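Local coordinates for protein restriction endonuclease S subunits (Thermoanaerobacter tengcongensis, PDB 3OKG) that probably acts as the DNA-recognising specificity subunit of a type I restriction-modification methyltransferase, an enzyme composed of M and S polypeptides, at residues Q75-P78 with S79-K83; V52-D55 with I56-D60. All coordinates share one frame; numbering follows the deposited sequence.

Contact 2 comes first along the chain, where strand 50-54 ends and runs through a short 3-10 segment into strand 59-60; contact 1 follows, at the turn leading into strand 81-84. Strands 50-54 and 81-84 belong to the same mixed four-stranded sheet, with strand 113-115 between them; the contact centres are about 13 Å apart, and all four segments belong to one DNA specificity domain. Y53 joins them: its ring meets A81, with Y53 CE1 3.4 Å from A81 CB, and also packs on P78 and R80. One sulfate, probably from crystallisation, touches both, held by R80, I56 and S115. An anion can thus be held here, which would fit the presumed DNA-binding role without proving that DNA uses this spot.

Contact 1: Q75-P78 with S79-K83; sequences QHAP and SRARK. With SO4 (sulfate ion), chain D.
A type I beta turn from P78 to A81 leads the chain into strand 81-84, and its closing bond runs from A81 N to P78 O over 3.1 Å. A second donor, R82 NH1, meets P78 O at 2.9 Å, tilted 17° from the carbonyl plane and with a bent N-H...O angle of 132°. R82 NH1 also bonds A81 O, which lies in the guanidinium plane, at 2.9 Å. Bending at chi2 (-75°) folds the R82 chain back over the turn, where S79 O sits above the centre of one guanidinium face. At the guanidinium edge a water accepts from NH2 and donates to A77 O, tying R82 to the approach to the turn. The P78 ring rests its CD 3.9 Å from A81 CB. R80 leads the other way: extended from CG to NE, it carries R80 NH1 to sulfate O1 at 2.8 Å, the anion meeting the guanidinium in plane. A81 centres an inverse gamma turn as well, with a weak R82 N to R80 O bond. A type I turn overlapping an inverse gamma turn, with an arginine bonded to its first carbonyl, here leads into a strand that is outermost in its sheet within this chain.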
ATOM      1  N   GLN A  75     -39.473  -6.575 -15.844  1.00 30.91           N
ATOM      2  CA  GLN A  75     -39.331  -6.934 -17.247  1.00 27.49           C
ATOM      3  C   GLN A  75     -37.878  -7.178 -17.626  1.00 29.30           C
ATOM      4  O   GLN A  75     -37.570  -8.048 -18.435  1.00 31.61           O
ATOM      5  CB  GLN A  75     -39.889  -5.806 -18.121  1.00 30.15           C
ATOM      6  CG  GLN A  75     -39.577  -5.989 -19.578  1.00 45.08           C
ATOM      7  CD  GLN A  75     -40.177  -4.894 -20.421  1.00 54.55           C
ATOM      8  OE1 GLN A  75     -40.887  -4.019 -19.910  1.00 43.71           O
ATOM      9  NE2 GLN A  75     -39.898  -4.928 -21.722  1.00 61.07           N
ATOM     10  N   HIS A  76     -36.981  -6.403 -17.028  1.00 24.92           N
ATOM     11  CA  HIS A  76     -35.583  -6.448 -17.392  1.00 25.46           C
ATOM     12  C   HIS A  76     -34.684  -7.238 -16.436  1.00 29.46           C
ATOM     13  O   HIS A  76     -33.454  -7.134 -16.511  1.00 26.00           O
ATOM     14  CB  HIS A  76     -35.055  -5.028 -17.492  1.00 29.70           C
ATOM     15  CG  HIS A  76     -35.740  -4.217 -18.541  1.00 45.56           C
ATOM     16  ND1 HIS A  76     -36.226  -2.951 -18.303  1.00 45.70           N
ATOM     17  CD2 HIS A  76     -36.041  -4.504 -19.828  1.00 47.54           C
ATOM     18  CE1 HIS A  76     -36.782  -2.484 -19.406  1.00 55.49           C
ATOM     19  NE2 HIS A  76     -36.684  -3.407 -20.346  1.00 57.79           N
ATOM     20  N   ALA A  77     -35.287  -8.013 -15.548  1.00 33.78           N
ATOM     21  CA  ALA A  77     -34.510  -8.885 -14.652  1.00 28.42           C
ATOM     22  C   ALA A  77     -33.548  -9.774 -15.407  1.00 33.86           C
ATOM     23  O   ALA A  77     -33.960 -10.553 -16.261  1.00 31.14           O
ATOM     24  CB  ALA A  77     -35.438  -9.765 -13.797  1.00 25.85           C
ATOM     25  N   PRO A  78     -32.258  -9.689 -15.055  1.00 31.88           N
ATOM     26  CA  PRO A  78     -31.211 -10.602 -15.527  1.00 37.74           C
ATOM     27  C   PRO A  78     -31.596 -12.051 -15.208  1.00 27.09           C
ATOM     28  O   PRO A  78     -32.400 -12.325 -14.312  1.00 26.15           O
ATOM     29  CB  PRO A  78     -29.986 -10.188 -14.708  1.00 32.35           C
ATOM     30  CG  PRO A  78     -30.287  -8.825 -14.210  1.00 31.79           C
ATOM     31  CD  PRO A  78     -31.759  -8.713 -14.076  1.00 34.83           C
ATOM     32  N   SER A  79     -31.045 -12.990 -15.955  1.00 34.00           N
ATOM     33  CA  SER A  79     -31.436 -14.377 -15.764  1.00 32.11           C
ATOM     34  C   SER A  79     -31.016 -14.905 -14.400  1.00 27.91           C
ATOM     35  O   SER A  79     -31.681 -15.767 -13.859  1.00 28.83           O
ATOM     36  CB  SER A  79     -30.851 -15.266 -16.864  1.00 44.80           C
ATOM     37  OG  SER A  79     -29.450 -15.143 -16.882  1.00 41.64           O
ATOM     38  N   ARG A  80     -29.927 -14.380 -13.837  1.00 29.76           N
ATOM     39  CA  ARG A  80     -29.468 -14.813 -12.504  1.00 29.56           C
ATOM     40  C   ARG A  80     -30.233 -14.182 -11.349  1.00 25.14           C
ATOM     41  O   ARG A  80     -30.029 -14.527 -10.176  1.00 27.08           O
ATOM     42  CB  ARG A  80     -27.981 -14.487 -12.337  1.00 24.48           C
ATOM     43  CG  ARG A  80     -27.064 -15.407 -13.118  1.00 33.77           C
ATOM     44  CD  ARG A  80     -25.636 -14.904 -13.012  1.00 33.00           C
ATOM     45  NE  ARG A  80     -24.718 -15.796 -13.696  1.00 43.74           N
ATOM     46  CZ  ARG A  80     -23.412 -15.577 -13.786  1.00 76.21           C
ATOM     47  NH1 ARG A  80     -22.884 -14.496 -13.221  1.00 59.97           N
ATOM     48  NH2 ARG A  80     -22.636 -16.437 -14.438  1.00 45.68           N
ATOM     49  N   ALA A  81     -31.098 -13.232 -11.657  1.00 26.63           N
ATOM     50  CA  ALA A  81     -31.784 -12.523 -10.601  1.00 18.34           C
ATOM     51  C   ALA A  81     -32.959 -13.343 -10.077  1.00 26.51           C
ATOM     52  O   ALA A  81     -34.094 -13.129 -10.483  1.00 23.78           O
ATOM     53  CB  ALA A  81     -32.231 -11.114 -11.074  1.00 26.13           C
ATOM     54  N   ARG A  82     -32.696 -14.289  -9.171  1.00 20.62           N
ATOM     55  CA  ARG A  82     -33.765 -15.203  -8.774  1.00 22.34           C
ATOM     56  C   ARG A  82     -33.845 -15.554  -7.289  1.00 26.90           C
ATOM     57  O   ARG A  82     -34.831 -16.151  -6.862  1.00 25.01           O
ATOM     58  CB  ARG A  82     -33.716 -16.497  -9.605  1.00 28.32           C
ATOM     59  CG  ARG A  82     -33.904 -16.284 -11.103  1.00 31.91           C
ATOM     60  CD  ARG A  82     -35.352 -15.982 -11.509  1.00 26.04           C
ATOM     61  NE  ARG A  82     -35.473 -15.986 -12.969  1.00 35.75           N
ATOM     62  CZ  ARG A  82     -35.081 -14.997 -13.771  1.00 41.22           C
ATOM     63  NH1 ARG A  82     -34.554 -13.875 -13.271  1.00 32.39           N
ATOM     64  NH2 ARG A  82     -35.223 -15.130 -15.085  1.00 35.96           N
ATOM     65  N   LYS A  83     -32.834 -15.199  -6.501  1.00 17.86           N
ATOM     66  CA  LYS A  83     -32.846 -15.614  -5.084  1.00 19.42           C
ATOM     67  C   LYS A  83     -33.357 -14.487  -4.222  1.00 23.43           C
ATOM     68  O   LYS A  83     -32.827 -13.387  -4.281  1.00 22.48           O
ATOM     69  CB  LYS A  83     -31.445 -16.050  -4.615  1.00 22.97           C
ATOM     70  CG  LYS A  83     -31.013 -17.397  -5.194  1.00 22.95           C
ATOM     71  CD  LYS A  83     -29.635 -17.838  -4.690  1.00 23.66           C
ATOM     72  CE  LYS A  83     -29.331 -19.269  -5.186  1.00 22.16           C
ATOM     73  NZ  LYS A  83     -28.018 -19.760  -4.692  1.00 22.47           N
TER
HETATM   74  S   SO4 D 400     -23.095 -12.044 -10.818  1.00 37.95           S
HETATM   75  O1  SO4 D 400     -24.175 -12.910 -11.256  1.00 35.53           O
HETATM   76  O2  SO4 D 400     -23.338 -11.663  -9.423  1.00 39.62           O
HETATM   77  O3  SO4 D 400     -21.832 -12.774 -10.854  1.00 38.50           O
HETATM   78  O4  SO4 D 400     -23.038 -10.862 -11.655  1.00 61.44           O
HETATM   79  O   HOH W   1     -34.481 -13.072 -16.932  1.00 33.03           O

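Contact 2: V52-D55 with I56-D60; sequences VYVD and ISAID. With SO4 (sulfate ion), chain D.
The D55 side chain turns back over its own backbone, CG lying between the backbone N and the carbonyl carbon (chi1 59°), and S57 takes the same kind of rotamer (chi1 86°), which brings its OG up to the syn side of D55 OD1. OD1 is the atom that does the gripping. D55 OD1 accepts from S57 OG at 2.9 Å, the hydroxyl standing 33° out of the carboxylate plane, and D55 OD1 also takes a weak, bent bond from A58 N at 3.1 Å. A58 N gives its stronger bond to D55 O, at 3.0 Å, and this opens the 3-10 segment 56-58; a bond from I59 N to I56 O follows it. A58 N is thus met by a backbone and a side-chain oxygen of one residue. Beside the polar cluster A58 CB packs on V54 CG1, 3.9 Å away, so the end of strand 50-54 and the turn also share an apolar contact. The first amide of the turn, I56 N, points elsewhere and donates to sulfate O2 at 2.8 Å. The sulfate is further held by S115 OG. An alanine here would probably leave the S57 hydroxyl without its acceptor, set it free to turn, and take from A58 N its weak second partner. Chemically, one carboxylate oxygen ties S57 OG firmly and A58 N weakly back to D55, where strand 50-54 gives way to the 3-10 segment, while the N-H of I56 is left directed at the sulfate; this amide probably helps to make the spot attractive to an anion despite the nearby aspartate.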
ATOM      1  N   VAL A  52     -34.973  -4.475  -6.278  1.00 24.15           N
ATOM      2  CA  VAL A  52     -33.569  -4.111  -6.137  1.00 17.97           C
ATOM      3  C   VAL A  52     -32.716  -5.361  -6.295  1.00 20.22           C
ATOM      4  O   VAL A  52     -33.015  -6.392  -5.673  1.00 20.04           O
ATOM      5  CB  VAL A  52     -33.293  -3.456  -4.775  1.00 21.23           C
ATOM      6  CG1 VAL A  52     -31.817  -3.106  -4.682  1.00 25.12           C
ATOM      7  CG2 VAL A  52     -34.142  -2.189  -4.607  1.00 28.70           C
ATOM      8  N   TYR A  53     -31.685  -5.294  -7.144  1.00 18.76           N
ATOM      9  CA  TYR A  53     -30.876  -6.465  -7.471  1.00 19.76           C
ATOM     10  C   TYR A  53     -29.479  -6.325  -6.892  1.00 25.63           C
ATOM     11  O   TYR A  53     -28.813  -5.311  -7.112  1.00 25.41           O
ATOM     12  CB  TYR A  53     -30.755  -6.610  -8.982  1.00 18.53           C
ATOM     13  CG  TYR A  53     -30.029  -7.836  -9.438  1.00 22.30           C
ATOM     14  CD1 TYR A  53     -30.236  -9.061  -8.812  1.00 20.89           C
ATOM     15  CD2 TYR A  53     -29.165  -7.783 -10.510  1.00 31.07           C
ATOM     16  CE1 TYR A  53     -29.557 -10.191  -9.227  1.00 17.12           C
ATOM     17  CE2 TYR A  53     -28.499  -8.919 -10.950  1.00 28.62           C
ATOM     18  CZ  TYR A  53     -28.714 -10.118 -10.301  1.00 24.68           C
ATOM     19  OH  TYR A  53     -28.058 -11.241 -10.739  1.00 23.63           O
ATOM     20  N   VAL A  54     -29.051  -7.342  -6.152  1.00 17.56           N
ATOM     21  CA  VAL A  54     -27.682  -7.421  -5.645  1.00 22.90           C
ATOM     22  C   VAL A  54     -26.860  -8.454  -6.449  1.00 21.47           C
ATOM     23  O   VAL A  54     -27.076  -9.651  -6.335  1.00 19.11           O
ATOM     24  CB  VAL A  54     -27.671  -7.814  -4.147  1.00 20.41           C
ATOM     25  CG1 VAL A  54     -26.255  -7.719  -3.605  1.00 18.45           C
ATOM     26  CG2 VAL A  54     -28.633  -6.908  -3.326  1.00 17.91           C
ATOM     27  N   ASP A  55     -25.933  -7.987  -7.277  1.00 20.50           N
ATOM     28  CA  ASP A  55     -25.011  -8.890  -7.942  1.00 19.38           C
ATOM     29  C   ASP A  55     -23.660  -8.725  -7.292  1.00 19.50           C
ATOM     30  O   ASP A  55     -23.521  -7.989  -6.319  1.00 20.72           O
ATOM     31  CB  ASP A  55     -24.934  -8.627  -9.451  1.00 21.40           C
ATOM     32  CG  ASP A  55     -24.485  -7.219  -9.788  1.00 39.35           C
ATOM     33  OD1 ASP A  55     -24.219  -6.404  -8.876  1.00 27.40           O
ATOM     34  OD2 ASP A  55     -24.411  -6.925 -10.992  1.00 41.52           O
ATOM     35  N   ILE A  56     -22.665  -9.429  -7.824  1.00 22.32           N
ATOM     36  CA  ILE A  56     -21.315  -9.392  -7.275  1.00 24.04           C
ATOM     37  C   ILE A  56     -20.753  -7.976  -7.287  1.00 26.11           C
ATOM     38  O   ILE A  56     -20.138  -7.534  -6.317  1.00 30.03           O
ATOM     39  CB  ILE A  56     -20.364 -10.318  -8.055  1.00 20.00           C
ATOM     40  CG1 ILE A  56     -20.824 -11.773  -7.939  1.00 20.00           C
ATOM     41  CG2 ILE A  56     -18.937 -10.164  -7.549  1.00 20.00           C
ATOM     42  CD1 ILE A  56     -21.062 -12.228  -6.516  1.00 20.00           C
ATOM     43  N   SER A  57     -20.966  -7.269  -8.392  1.00 25.69           N
ATOM     44  CA  SER A  57     -20.474  -5.907  -8.522  1.00 25.49           C
ATOM     45  C   SER A  57     -21.043  -4.981  -7.444  1.00 24.67           C
ATOM     46  O   SER A  57     -20.437  -3.943  -7.153  1.00 24.62           O
ATOM     47  CB  SER A  57     -20.755  -5.347  -9.927  1.00 30.75           C
ATOM     48  OG  SER A  57     -22.060  -4.796  -9.981  1.00 44.05           O
ATOM     49  N   ALA A  58     -22.182  -5.343  -6.845  1.00 20.71           N
ATOM     50  CA  ALA A  58     -22.817  -4.498  -5.823  1.00 19.04           C
ATOM     51  C   ALA A  58     -22.065  -4.481  -4.493  1.00 23.25           C
ATOM     52  O   ALA A  58     -22.341  -3.652  -3.617  1.00 21.19           O
ATOM     53  CB  ALA A  58     -24.276  -4.939  -5.579  1.00 22.17           C
ATOM     54  N   ILE A  59     -21.147  -5.428  -4.333  1.00 20.97           N
ATOM     55  CA  ILE A  59     -20.449  -5.614  -3.062  1.00 21.18           C
ATOM     56  C   ILE A  59     -19.057  -4.973  -3.052  1.00 20.07           C
ATOM     57  O   ILE A  59     -18.260  -5.149  -3.997  1.00 23.55           O
ATOM     58  CB  ILE A  59     -20.321  -7.119  -2.727  1.00 21.99           C
ATOM     59  CG1 ILE A  59     -21.730  -7.713  -2.543  1.00 24.57           C
ATOM     60  CG2 ILE A  59     -19.487  -7.349  -1.447  1.00 21.61           C
ATOM     61  CD1 ILE A  59     -21.749  -9.097  -1.943  1.00 38.24           C
ATOM     62  N   ASP A  60     -18.758  -4.286  -1.955  1.00 20.83           N
ATOM     63  CA  ASP A  60     -17.401  -3.853  -1.639  1.00 19.97           C
ATOM     64  C   ASP A  60     -16.744  -5.002  -0.860  1.00 14.10           C
ATOM     65  O   ASP A  60     -17.047  -5.227   0.324  1.00 18.32           O
ATOM     66  CB  ASP A  60     -17.428  -2.581  -0.763  1.00 23.60           C
ATOM     67  CG  ASP A  60     -16.030  -2.151  -0.319  1.00 34.04           C
ATOM     68  OD1 ASP A  60     -15.058  -2.884  -0.605  1.00 28.66           O
ATOM     69  OD2 ASP A  60     -15.893  -1.078   0.314  1.00 31.78           O
TER
HETATM   70  S   SO4 D 400     -23.095 -12.044 -10.818  1.00 37.95           S
HETATM   71  O1  SO4 D 400     -24.175 -12.910 -11.256  1.00 35.53           O
HETATM   72  O2  SO4 D 400     -23.338 -11.663  -9.423  1.00 39.62           O
HETATM   73  O3  SO4 D 400     -21.832 -12.774 -10.854  1.00 38.50           O
HETATM   74  O4  SO4 D 400     -23.038 -10.862 -11.655  1.00 61.44           O